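Local coordinates for protein mannan endo-1,6-alpha-mannosidase (Chaetomium thermophilum, PDB 6RY0) that probably cleaves or transfers alpha-1,6-mannosidic linkages, acting on GPI-anchored glycoproteins destined for the fungal cell wall, at residues A355-C360 against M393-A398. Sequence-based numbering, arbitrary orientation. Where two conformers were deposited one is given.
Sequences AAVKQC and MSVLAA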
loop_
_atom_site.group_PDB
_atom_site.type_symbol
_atom_site.label_atom_id
_atom_site.label_comp_id
_atom_site.label_asym_id
_atom_site.label_seq_id
_atom_site.Cartn_x
_atom_site.Cartn_y
_atom_site.Cartn_z
ATOM N N ALA A 355 14.281 -2.581 -15.527
ATOM C CA ALA A 355 15.420 -2.559 -14.627
ATOM C C ALA A 355 15.226 -3.556 -13.498
ATOM O O ALA A 355 16.165 -4.253 -13.083
ATOM C CB ALA A 355 15.643 -1.155 -14.105
ATOM N N ALA A 356 14.016 -3.666 -12.978
ATOM C CA ALA A 356 13.734 -4.646 -11.922
ATOM C C ALA A 356 14.142 -6.046 -12.389
ATOM O O ALA A 356 14.864 -6.758 -11.703
ATOM C CB ALA A 356 12.260 -4.617 -11.561
ATOM N N VAL A 357 13.679 -6.457 -13.555
ATOM C CA VAL A 357 13.978 -7.835 -13.977
ATOM C C VAL A 357 15.433 -7.992 -14.406
ATOM O O VAL A 357 15.994 -9.072 -14.253
ATOM C CB VAL A 357 13.043 -8.396 -15.030
ATOM C CG1 VAL A 357 11.631 -8.545 -14.485
ATOM C CG2 VAL A 357 13.054 -7.638 -16.318
ATOM N N LYS A 358 16.079 -6.941 -14.902
ATOM C CA LYS A 358 17.486 -7.056 -15.320
ATOM C C LYS A 358 18.382 -7.493 -14.166
ATOM O O LYS A 358 19.375 -8.183 -14.406
ATOM C CB LYS A 358 17.968 -5.740 -15.907
ATOM C CG LYS A 358 19.420 -5.727 -16.303
ATOM C CD LYS A 358 19.627 -6.389 -17.624
ATOM C CE LYS A 358 21.081 -6.286 -18.071
ATOM N NZ LYS A 358 21.314 -7.083 -19.300
ATOM N N GLN A 359 18.046 -7.105 -12.924
ATOM C CA GLN A 359 18.855 -7.463 -11.787
ATOM C C GLN A 359 18.342 -8.660 -11.015
ATOM O O GLN A 359 18.969 -9.050 -10.028
ATOM C CB GLN A 359 19.146 -6.259 -10.877
ATOM C CG GLN A 359 17.924 -5.593 -10.258
ATOM C CD GLN A 359 17.359 -6.349 -9.063
ATOM O OE1 GLN A 359 18.059 -6.607 -8.074
ATOM N NE2 GLN A 359 16.093 -6.708 -9.142
ATOM N N CYS A 360 17.268 -9.310 -11.481
ATOM C CA CYS A 360 16.809 -10.553 -10.862
ATOM C C CYS A 360 17.578 -11.721 -11.474
ATOM O O CYS A 360 17.050 -12.508 -12.264
ATOM C CB CYS A 360 15.320 -10.758 -11.017
ATOM S SG CYS A 360 14.283 -9.588 -10.102
ATOM N N MET A 393 8.658 -9.000 -3.397
ATOM C CA MET A 393 7.304 -8.450 -3.494
ATOM C C MET A 393 7.271 -7.281 -4.487
ATOM O O MET A 393 6.332 -7.144 -5.278
ATOM C CB MET A 393 6.851 -7.983 -2.106
ATOM C CG MET A 393 5.341 -7.692 -2.017
ATOM S SD MET A 393 4.799 -6.908 -0.484
ATOM C CE MET A 393 5.485 -8.028 0.714
ATOM N N SER A 394 8.300 -6.432 -4.419
ATOM C CA SER A 394 8.359 -5.279 -5.287
ATOM C C SER A 394 8.522 -5.647 -6.748
ATOM O O SER A 394 7.888 -5.010 -7.604
ATOM C CB SER A 394 9.446 -4.307 -4.821
ATOM O OG SER A 394 9.053 -3.699 -3.606
ATOM N N VAL A 395 9.351 -6.647 -7.067
ATOM C CA VAL A 395 9.471 -7.048 -8.457
ATOM C C VAL A 395 8.182 -7.723 -8.938
ATOM O O VAL A 395 7.734 -7.474 -10.056
ATOM C CB VAL A 395 10.694 -7.933 -8.708
ATOM C CG1 VAL A 395 10.775 -8.314 -10.183
ATOM C CG2 VAL A 395 11.958 -7.198 -8.265
ATOM N N LEU A 396 7.582 -8.573 -8.104
ATOM C CA LEU A 396 6.297 -9.170 -8.448
ATOM C C LEU A 396 5.265 -8.090 -8.802
ATOM O O LEU A 396 4.549 -8.191 -9.805
ATOM C CB LEU A 396 5.798 -10.043 -7.310
ATOM C CG LEU A 396 4.369 -10.599 -7.447
ATOM C CD1 LEU A 396 4.237 -11.474 -8.661
ATOM C CD2 LEU A 396 4.008 -11.371 -6.191
ATOM N N ALA A 397 5.187 -7.056 -7.970
ATOM C CA ALA A 397 4.266 -5.955 -8.197
ATOM C C ALA A 397 4.549 -5.238 -9.515
ATOM O O ALA A 397 3.641 -4.960 -10.297
ATOM C CB ALA A 397 4.384 -4.974 -7.028
ATOM N N ALA A 398 5.815 -4.936 -9.767
ATOM C CA ALA A 398 6.181 -4.197 -10.974
ATOM C C ALA A 398 5.883 -4.995 -12.229
ATOM O O ALA A 398 5.371 -4.457 -13.212
ATOM C CB ALA A 398 7.655 -3.792 -10.929
#
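Gln359 NE2, which lies against Val395 CG2, gives a hydrogen bond of 2.8 Å to Ala356 O, meeting a lone pair in the carbonyl plane with an N-H...O angle of 156°. With chi1 61° and chi2 78° the side chain curls back to reach that oxygen, which also takes a weak bond from the backbone N of Gln359. Gln359 OE1 reaches Gly370 N in a weak bond. Against this helix end lies helix 389-401, and Val395 is the one residue of 393-398 within 4.5 Å of 355-360. Val395 turns both methyls onto Cys360, whose SG is 3.7 Å from Val395 CG1. Val395 CG2 also meets Ala356 CB at 4.2 Å, in the pair whose CA atoms are nearest across the two segments, while Val395 CG1 lies 4.4 Å from Val357 CG1. This buried contact joins the C-terminal end of helix 342-358, with the residues just after it, to helix 389-401 in the (alpha/alpha)6 barrel known for glycosyl hydrolase family 76, away from the calcium site. The disulfide from Cys360 to Cys369 closes the chain that follows helix 342-358 into a loop, and Val395 packs on its sulfur. Trp373 packs on Ala356, Gln359 and Val395; Leu43 of helix 33-48 also touches Val395.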